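PDB 4MBO: serine-rich Repeat Adhesion Glycoprotein (Srr1) from Streptococcus agalactiae, which binds fibrinogen, and so probably helps the bacterium attach to host surfaces. Local coordinates for residues E187-Q192 and L297-S302; N172-I177 and S310-G315. All coordinates share one frame; numbering follows the deposited sequence.

In the fold
Both interactions join the same two antiparallel sheets in the C-terminal half of the chain, which bears the fibrinogen-binding adhesin family signature. Strands 169-181 and 186-202 are neighbours in one sheet, 295-302 and 309-316 in the other, so each interaction pairs one strand from either sheet, and interaction 1 is nested within the loop that interaction 2 closes. Their centres lie about 5 Å apart. Y189 OH of interaction 1 probably hydrogen-bonds S175 OG of interaction 2 at 2.7 Å, and Q192 N probably bonds R174 O, also at 2.7 Å. A bound calcium ion lies about 6 Å from the side chain of R174, a residue of interaction 2.

Interaction 1 of 2, residues E187-Q192 and L297-S302; sequences ETYITQ and LYSTVS
L297 lies over one face of the Y189 ring, its CB 3.9 Å from the ring centroid and 17° off the normal in a CH-pi contact. CD1 of the same leucine sits above the inner end of the ring, 3.7 Å from Y189 CG, as the leucine and tyrosine side chains run antiparallel past one another. S299 OG approaches the ring's outer end obliquely and meets Y189 OH in a 2.7 Å hydrogen bond. S299 OG, anti to its own carbonyl carbon (chi1 -60°), also lies 2.6 Å from T191 OG1, within hydrogen-bonding distance. Beside it T191 CG2 packs tightly on S299 CB at 3.5 Å. At the other end E187 and L297 meet tip to tip, while E187 OE2 is held by Q293 N. I213 of strand 210-215 adjoins Y189, T191 and S299 within this beta sandwich, where the axes of the two segments come within 8.1 Å. Since Y189 OH also bonds S175 OG, the hydroxyls of S175, Y189, S299 and, less certainly, T191 probably form a hydrogen-bonded chain, which would satisfy polar groups buried between apolar neighbours.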
ATOM      1  N   GLU A 187     -11.965  -0.367  -1.904  1.00 20.99           N
ATOM      2  CA  GLU A 187     -10.638  -0.171  -2.434  1.00 20.44           C
ATOM      3  C   GLU A 187     -10.500   1.271  -2.839  1.00 19.42           C
ATOM      4  O   GLU A 187     -11.483   1.929  -3.242  1.00 19.46           O
ATOM      5  CB  GLU A 187     -10.308  -1.089  -3.613  1.00 23.04           C
ATOM      6  CG  GLU A 187     -11.026  -0.809  -4.889  1.00 23.70           C
ATOM      7  CD  GLU A 187     -10.807  -1.864  -5.983  1.00 25.43           C
ATOM      8  OE1 GLU A 187     -10.386  -1.495  -7.115  1.00 30.37           O
ATOM      9  OE2 GLU A 187     -11.095  -3.037  -5.740  1.00 25.91           O
ATOM     10  N   THR A 188      -9.281   1.774  -2.706  1.00 17.51           N
ATOM     11  CA  THR A 188      -8.976   3.133  -3.098  1.00 16.82           C
ATOM     12  C   THR A 188      -7.975   3.085  -4.240  1.00 15.87           C
ATOM     13  O   THR A 188      -6.866   2.560  -4.111  1.00 16.77           O
ATOM     14  CB  THR A 188      -8.399   3.962  -1.937  1.00 17.73           C
ATOM     15  OG1 THR A 188      -9.314   3.956  -0.823  1.00 20.34           O
ATOM     16  CG2 THR A 188      -8.137   5.388  -2.372  1.00 18.16           C
ATOM     17  N   TYR A 189      -8.386   3.681  -5.350  1.00 14.77           N
ATOM     18  CA  TYR A 189      -7.639   3.736  -6.584  1.00 14.60           C
ATOM     19  C   TYR A 189      -7.292   5.187  -6.825  1.00 13.62           C
ATOM     20  O   TYR A 189      -8.182   6.033  -7.048  1.00 14.52           O
ATOM     21  CB  TYR A 189      -8.528   3.168  -7.731  1.00 14.79           C
ATOM     22  CG  TYR A 189      -7.908   3.275  -9.112  1.00 14.37           C
ATOM     23  CD1 TYR A 189      -6.822   2.498  -9.470  1.00 15.38           C
ATOM     24  CD2 TYR A 189      -8.426   4.136 -10.069  1.00 14.01           C
ATOM     25  CE1 TYR A 189      -6.257   2.563 -10.734  1.00 15.64           C
ATOM     26  CE2 TYR A 189      -7.871   4.205 -11.329  1.00 14.83           C
ATOM     27  CZ  TYR A 189      -6.796   3.420 -11.670  1.00 14.70           C
ATOM     28  OH  TYR A 189      -6.206   3.494 -12.931  1.00 15.38           O
ATOM     29  N   ILE A 190      -6.015   5.468  -6.850  1.00 13.52           N
ATOM     30  CA  ILE A 190      -5.538   6.831  -6.998  1.00 13.27           C
ATOM     31  C   ILE A 190      -4.809   7.038  -8.315  1.00 13.29           C
ATOM     32  O   ILE A 190      -4.013   6.191  -8.748  1.00 13.90           O
ATOM     33  CB  ILE A 190      -4.637   7.223  -5.823  1.00 14.59           C
ATOM     34  CG1 ILE A 190      -5.426   7.117  -4.531  1.00 15.53           C
ATOM     35  CG2 ILE A 190      -4.127   8.658  -6.011  1.00 14.82           C
ATOM     36  CD1 ILE A 190      -4.707   7.634  -3.306  1.00 17.19           C
ATOM     37  N   THR A 191      -5.119   8.165  -8.964  1.00 12.74           N
ATOM     38  CA  THR A 191      -4.532   8.548 -10.205  1.00 13.11           C
ATOM     39  C   THR A 191      -3.745   9.835 -10.054  1.00 13.23           C
ATOM     40  O   THR A 191      -4.276  10.829  -9.514  1.00 14.17           O
ATOM     41  CB  THR A 191      -5.624   8.764 -11.285  1.00 13.37           C
ATOM     42  OG1 THR A 191      -6.345   7.526 -11.483  1.00 14.47           O
ATOM     43  CG2 THR A 191      -4.994   9.129 -12.604  1.00 14.80           C
ATOM     44  N   GLN A 192      -2.492   9.817 -10.505  1.00 13.26           N
ATOM     45  CA  GLN A 192      -1.671  11.029 -10.544  1.00 13.73           C
ATOM     46  C   GLN A 192      -1.642  11.536 -11.979  1.00 13.34           C
ATOM     47  O   GLN A 192      -1.288  10.802 -12.907  1.00 13.84           O
ATOM     48  CB  GLN A 192      -0.262  10.783 -10.085  1.00 14.66           C
ATOM     49  CG  GLN A 192      -0.170  10.356  -8.635  1.00 15.17           C
ATOM     50  CD  GLN A 192       1.238   9.928  -8.266  1.00 15.95           C
ATOM     51  OE1 GLN A 192       2.006   9.441  -9.124  1.00 17.38           O
ATOM     52  NE2 GLN A 192       1.579  10.062  -6.987  1.00 16.96           N
ATOM     53  N   LEU A 297      -8.269  -1.703 -13.356  1.00 20.61           N
ATOM     54  CA  LEU A 297      -8.699  -0.347 -13.651  1.00 18.47           C
ATOM     55  C   LEU A 297      -7.596   0.330 -14.435  1.00 19.13           C
ATOM     56  O   LEU A 297      -6.423  -0.026 -14.314  1.00 20.01           O
ATOM     57  CB  LEU A 297      -8.892   0.419 -12.358  1.00 20.38           C
ATOM     58  CG  LEU A 297     -10.133   0.001 -11.541  1.00 22.59           C
ATOM     59  CD1 LEU A 297      -9.946   0.395 -10.069  1.00 24.95           C
ATOM     60  CD2 LEU A 297     -11.392   0.597 -12.172  1.00 24.29           C
ATOM     61  N   TYR A 298      -7.971   1.341 -15.196  1.00 17.40           N
ATOM     62  CA  TYR A 298      -6.997   2.148 -15.910  1.00 16.01           C
ATOM     63  C   TYR A 298      -7.374   3.605 -15.788  1.00 15.09           C
ATOM     64  O   TYR A 298      -8.526   3.968 -15.472  1.00 15.41           O
ATOM     65  CB  TYR A 298      -6.921   1.820 -17.387  1.00 18.36           C
ATOM     66  CG  TYR A 298      -8.166   2.164 -18.188  1.00 18.56           C
ATOM     67  CD1 TYR A 298      -8.367   3.446 -18.663  1.00 19.53           C
ATOM     68  CD2 TYR A 298      -9.131   1.199 -18.489  1.00 21.61           C
ATOM     69  CE1 TYR A 298      -9.494   3.788 -19.401  1.00 21.65           C
ATOM     70  CE2 TYR A 298     -10.262   1.523 -19.238  1.00 22.83           C
ATOM     71  CZ  TYR A 298     -10.447   2.810 -19.699  1.00 24.10           C
ATOM     72  OH  TYR A 298     -11.582   3.184 -20.436  1.00 24.33           O
ATOM     73  N   SER A 299      -6.369   4.443 -15.999  1.00 14.46           N
ATOM     74  CA  SER A 299      -6.537   5.908 -16.038  1.00 14.66           C
ATOM     75  C   SER A 299      -5.791   6.481 -17.205  1.00 15.21           C
ATOM     76  O   SER A 299      -4.733   5.974 -17.593  1.00 17.25           O
ATOM     77  CB  SER A 299      -5.953   6.556 -14.770  1.00 15.29           C
ATOM     78  OG  SER A 299      -6.592   6.067 -13.619  1.00 15.11           O
ATOM     79  N   THR A 300      -6.291   7.597 -17.729  1.00 15.30           N
ATOM     80  CA  THR A 300      -5.610   8.247 -18.826  1.00 14.86           C
ATOM     81  C   THR A 300      -5.409   9.735 -18.603  1.00 14.33           C
ATOM     82  O   THR A 300      -6.017  10.327 -17.734  1.00 14.51           O
ATOM     83  CB  THR A 300      -6.429   8.177 -20.142  1.00 15.27           C
ATOM     84  OG1 THR A 300      -7.544   9.085 -20.074  1.00 16.11           O
ATOM     85  CG2 THR A 300      -6.897   6.781 -20.470  1.00 18.73           C
ATOM     86  N   VAL A 301      -4.560  10.303 -19.459  1.00 14.74           N
ATOM     87  CA  VAL A 301      -4.552  11.721 -19.729  1.00 14.86           C
ATOM     88  C   VAL A 301      -4.634  11.664 -21.275  1.00 14.48           C
ATOM     89  O   VAL A 301      -3.642  11.266 -21.944  1.00 15.50           O
ATOM     90  CB  VAL A 301      -3.321  12.464 -19.243  1.00 15.31           C
ATOM     91  CG1 VAL A 301      -3.357  13.887 -19.765  1.00 16.76           C
ATOM     92  CG2 VAL A 301      -3.279  12.483 -17.740  1.00 15.95           C
ATOM     93  N   SER A 302      -5.806  11.970 -21.829  1.00 15.20           N
ATOM     94  CA  SER A 302      -6.046  11.704 -23.253  1.00 15.65           C
ATOM     95  C   SER A 302      -7.176  12.536 -23.763  1.00 16.36           C
ATOM     96  O   SER A 302      -7.725  13.350 -23.045  1.00 16.43           O
ATOM     97  CB  SER A 302      -6.477  10.220 -23.426  1.00 16.61           C
ATOM     98  OG  SER A 302      -7.754   9.941 -22.770  1.00 16.14           O
TER

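Interaction 2 of 2, residues N172-I177 and S310-G315; sequences NVRSRI and SKYSYG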
ATOM      1  N   ASN A 172       1.526  12.645 -19.285  1.00 15.32           N
ATOM      2  CA  ASN A 172       2.079  11.631 -18.391  1.00 16.14           C
ATOM      3  C   ASN A 172       1.093  11.348 -17.264  1.00 15.59           C
ATOM      4  O   ASN A 172       0.413  12.236 -16.809  1.00 15.28           O
ATOM      5  CB  ASN A 172       3.488  11.943 -17.865  1.00 15.97           C
ATOM      6  CG  ASN A 172       3.544  13.114 -16.900  1.00 17.13           C
ATOM      7  OD1 ASN A 172       3.582  12.899 -15.696  1.00 16.93           O
ATOM      8  ND2 ASN A 172       3.573  14.340 -17.426  1.00 17.58           N
ATOM      9  N   VAL A 173       1.025  10.085 -16.830  1.00 14.54           N
ATOM     10  CA  VAL A 173       0.031   9.637 -15.862  1.00 14.34           C
ATOM     11  C   VAL A 173       0.493   8.369 -15.157  1.00 14.54           C
ATOM     12  O   VAL A 173       1.309   7.584 -15.697  1.00 15.39           O
ATOM     13  CB  VAL A 173      -1.331   9.385 -16.604  1.00 14.19           C
ATOM     14  CG1 VAL A 173      -1.233   8.124 -17.477  1.00 14.50           C
ATOM     15  CG2 VAL A 173      -2.523   9.285 -15.655  1.00 14.33           C
ATOM     16  N   ARG A 174      -0.044   8.148 -13.968  1.00 13.56           N
ATOM     17  CA  ARG A 174       0.206   6.911 -13.208  1.00 14.47           C
ATOM     18  C   ARG A 174      -0.961   6.650 -12.284  1.00 14.81           C
ATOM     19  O   ARG A 174      -1.602   7.591 -11.839  1.00 16.66           O
ATOM     20  CB  ARG A 174       1.530   6.988 -12.433  1.00 14.55           C
ATOM     21  CG  ARG A 174       1.881   5.718 -11.690  1.00 15.97           C
ATOM     22  CD  ARG A 174       3.293   5.759 -11.113  1.00 16.68           C
ATOM     23  NE  ARG A 174       3.483   6.934 -10.259  1.00 19.18           N
ATOM     24  CZ  ARG A 174       4.632   7.245  -9.656  1.00 20.60           C
ATOM     25  NH1 ARG A 174       5.686   6.443  -9.780  1.00 21.68           N
ATOM     26  NH2 ARG A 174       4.725   8.360  -8.934  1.00 20.52           N
ATOM     27  N   SER A 175      -1.283   5.390 -12.008  1.00 14.46           N
ATOM     28  CA  SER A 175      -2.346   5.083 -11.073  1.00 13.99           C
ATOM     29  C   SER A 175      -1.971   3.893 -10.227  1.00 14.66           C
ATOM     30  O   SER A 175      -1.047   3.200 -10.569  1.00 14.96           O
ATOM     31  CB  SER A 175      -3.643   4.839 -11.799  1.00 14.63           C
ATOM     32  OG  SER A 175      -3.523   3.666 -12.614  1.00 15.37           O
ATOM     33  N   ARG A 176      -2.674   3.699  -9.125  1.00 14.16           N
ATOM     34  CA  ARG A 176      -2.372   2.604  -8.197  1.00 14.25           C
ATOM     35  C   ARG A 176      -3.538   2.300  -7.281  1.00 15.28           C
ATOM     36  O   ARG A 176      -4.198   3.196  -6.793  1.00 14.48           O
ATOM     37  CB  ARG A 176      -1.154   3.041  -7.363  1.00 14.95           C
ATOM     38  CG  ARG A 176      -0.509   1.974  -6.527  1.00 15.54           C
ATOM     39  CD  ARG A 176       0.781   2.508  -5.892  1.00 15.10           C
ATOM     40  NE  ARG A 176       1.488   1.367  -5.366  1.00 15.65           N
ATOM     41  CZ  ARG A 176       1.501   0.986  -4.106  1.00 16.13           C
ATOM     42  NH1 ARG A 176       2.105  -0.148  -3.810  1.00 17.33           N
ATOM     43  NH2 ARG A 176       0.906   1.689  -3.148  1.00 15.64           N
ATOM     44  N   ILE A 177      -3.802   1.009  -7.025  1.00 15.72           N
ATOM     45  CA  ILE A 177      -4.710   0.625  -6.002  1.00 16.94           C
ATOM     46  C   ILE A 177      -3.811   0.622  -4.776  1.00 18.88           C
ATOM     47  O   ILE A 177      -2.867  -0.192  -4.667  1.00 19.69           O
ATOM     48  CB  ILE A 177      -5.308  -0.766  -6.252  1.00 19.96           C
ATOM     49  CG1 ILE A 177      -6.168  -0.708  -7.509  1.00 20.95           C
ATOM     50  CG2 ILE A 177      -6.069  -1.200  -5.033  1.00 20.63           C
ATOM     51  CD1 ILE A 177      -6.775  -2.018  -7.953  1.00 25.09           C
ATOM     52  N   SER A 310      -1.731   9.371 -22.831  1.00 16.08           N
ATOM     53  CA  SER A 310      -1.127   8.336 -21.992  1.00 16.92           C
ATOM     54  C   SER A 310      -2.172   7.530 -21.230  1.00 16.77           C
ATOM     55  O   SER A 310      -3.208   8.053 -20.867  1.00 16.33           O
ATOM     56  CB  SER A 310      -0.209   8.984 -20.946  1.00 18.56           C
ATOM     57  OG  SER A 310       0.938   9.545 -21.553  1.00 20.39           O
ATOM     58  N   LYS A 311      -1.837   6.276 -20.940  0.70 17.29           N
ATOM     59  CA  LYS A 311      -2.711   5.387 -20.194  0.70 16.87           C
ATOM     60  C   LYS A 311      -1.881   4.528 -19.261  0.70 16.97           C
ATOM     61  O   LYS A 311      -0.794   4.063 -19.623  0.70 17.63           O
ATOM     62  CB  LYS A 311      -3.515   4.538 -21.150  0.70 19.05           C
ATOM     63  CG  LYS A 311      -4.437   3.517 -20.522  0.70 20.89           C
ATOM     64  CD  LYS A 311      -5.273   2.876 -21.614  0.70 23.41           C
ATOM     65  CE  LYS A 311      -6.042   1.684 -21.113  0.70 25.88           C
ATOM     66  NZ  LYS A 311      -6.728   0.981 -22.232  0.70 27.55           N
ATOM     67  N   TYR A 312      -2.375   4.364 -18.047  0.70 15.76           N
ATOM     68  CA  TYR A 312      -1.707   3.510 -17.048  0.70 16.81           C
ATOM     69  C   TYR A 312      -2.741   2.552 -16.494  0.70 18.16           C
ATOM     70  O   TYR A 312      -3.876   2.941 -16.265  0.70 16.66           O
ATOM     71  CB  TYR A 312      -1.105   4.371 -15.948  0.70 16.91           C
ATOM     72  CG  TYR A 312      -0.140   3.650 -15.038  0.70 16.98           C
ATOM     73  CD1 TYR A 312      -0.607   2.875 -13.997  0.70 16.98           C
ATOM     74  CD2 TYR A 312       1.251   3.748 -15.227  0.70 18.51           C
ATOM     75  CE1 TYR A 312       0.254   2.227 -13.142  0.70 18.79           C
ATOM     76  CE2 TYR A 312       2.124   3.081 -14.382  0.70 19.84           C
ATOM     77  CZ  TYR A 312       1.602   2.329 -13.326  0.70 20.13           C
ATOM     78  OH  TYR A 312       2.404   1.651 -12.428  0.70 22.50           O
ATOM     79  N   SER A 313      -2.347   1.295 -16.274  0.70 19.93           N
ATOM     80  CA  SER A 313      -3.289   0.283 -15.773  0.70 23.13           C
ATOM     81  C   SER A 313      -2.831  -0.300 -14.470  0.70 23.57           C
ATOM     82  O   SER A 313      -1.641  -0.436 -14.238  0.70 27.49           O
ATOM     83  CB  SER A 313      -3.466  -0.857 -16.800  0.70 24.03           C
ATOM     84  OG  SER A 313      -3.946  -0.357 -18.042  0.70 27.54           O
ATOM     85  N   TYR A 314      -3.790  -0.687 -13.633  1.00 25.71           N
ATOM     86  CA  TYR A 314      -3.456  -1.336 -12.371  1.00 27.00           C
ATOM     87  C   TYR A 314      -4.597  -2.295 -11.964  1.00 31.41           C
ATOM     88  O   TYR A 314      -5.780  -1.915 -11.903  1.00 28.52           O
ATOM     89  CB  TYR A 314      -3.219  -0.291 -11.303  1.00 24.84           C
ATOM     90  CG  TYR A 314      -2.294  -0.747 -10.205  1.00 21.60           C
ATOM     91  CD1 TYR A 314      -2.714  -1.584  -9.166  1.00 23.00           C
ATOM     92  CD2 TYR A 314      -0.988  -0.311 -10.199  1.00 19.74           C
ATOM     93  CE1 TYR A 314      -1.838  -1.974  -8.176  1.00 24.46           C
ATOM     94  CE2 TYR A 314      -0.123  -0.674  -9.226  1.00 20.37           C
ATOM     95  CZ  TYR A 314      -0.534  -1.515  -8.213  1.00 22.39           C
ATOM     96  OH  TYR A 314       0.392  -1.818  -7.242  1.00 20.83           O
ATOM     97  N   GLY A 315      -4.244  -3.532 -11.664  1.00 34.32           N
ATOM     98  CA  GLY A 315      -5.253  -4.548 -11.359  1.00 38.75           C
ATOM     99  C   GLY A 315      -5.364  -5.012  -9.929  1.00 40.33           C
ATOM    100  O   GLY A 315      -4.491  -4.766  -9.109  1.00 41.81           O
TER
HETATM  101  O   HOH W   1       1.514   2.242 -10.065  1.00 19.45           O
HETATM  102  O   HOH W   2      -1.285  -2.389  -4.972  1.00 27.73           O
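The hydroxyl Y314 OH is gripped by water 2, which donates to it at 2.9 Å, and by a hydrogen bond with D38 OD1. Water 2 also donates to I177 O at 2.7 Å, bridging the two strands. These are strands from the two sheets of a beta sandwich, running nearly parallel (12°) with the axes of the two segments 6.0 Å apart, yet no direct hydrogen bond joins the segments: side chains from both, chiefly Y312 and Y314, pack between them. The Y314 ring lies across the backbone of R176 and I177, with R176 CA 4.0 Å from its centroid in a CH-pi contact and I177 N over the same face. The R176 chain lies alongside Y314 with the same heading, guanidinium and ring planes 75° apart. R176 NE forms a salt bridge with D38 OD1, so one carboxylate oxygen takes both R176 NE and Y314 OH, while R176 NH2 bonds S243 O and Q128 OE1; D38 follows strand 34-36 of the N-terminal half, and the pair thus ties the two halves of the chain together.

Two residues earlier a similar water bridge and arginine–tyrosine contact recur. Water 1 donates to S175 O at 2.8 Å and lies 2.6 Å from Y312 OH, for one of the two conformers modelled for this tyrosine. In that conformer the ring carries R174 CG over one face, 3.9 Å from its centroid, while the R174 guanidinium reaches on to D242 in a salt bridge and to N159 O. S175 OG, which bonds Y189 OH, comes close to CD1 of the Y312 ring. At the far end V173 CG1, set between the backbone N and the carbonyl carbon by chi1 of 72°, rests 3.7 Å from S310 CB.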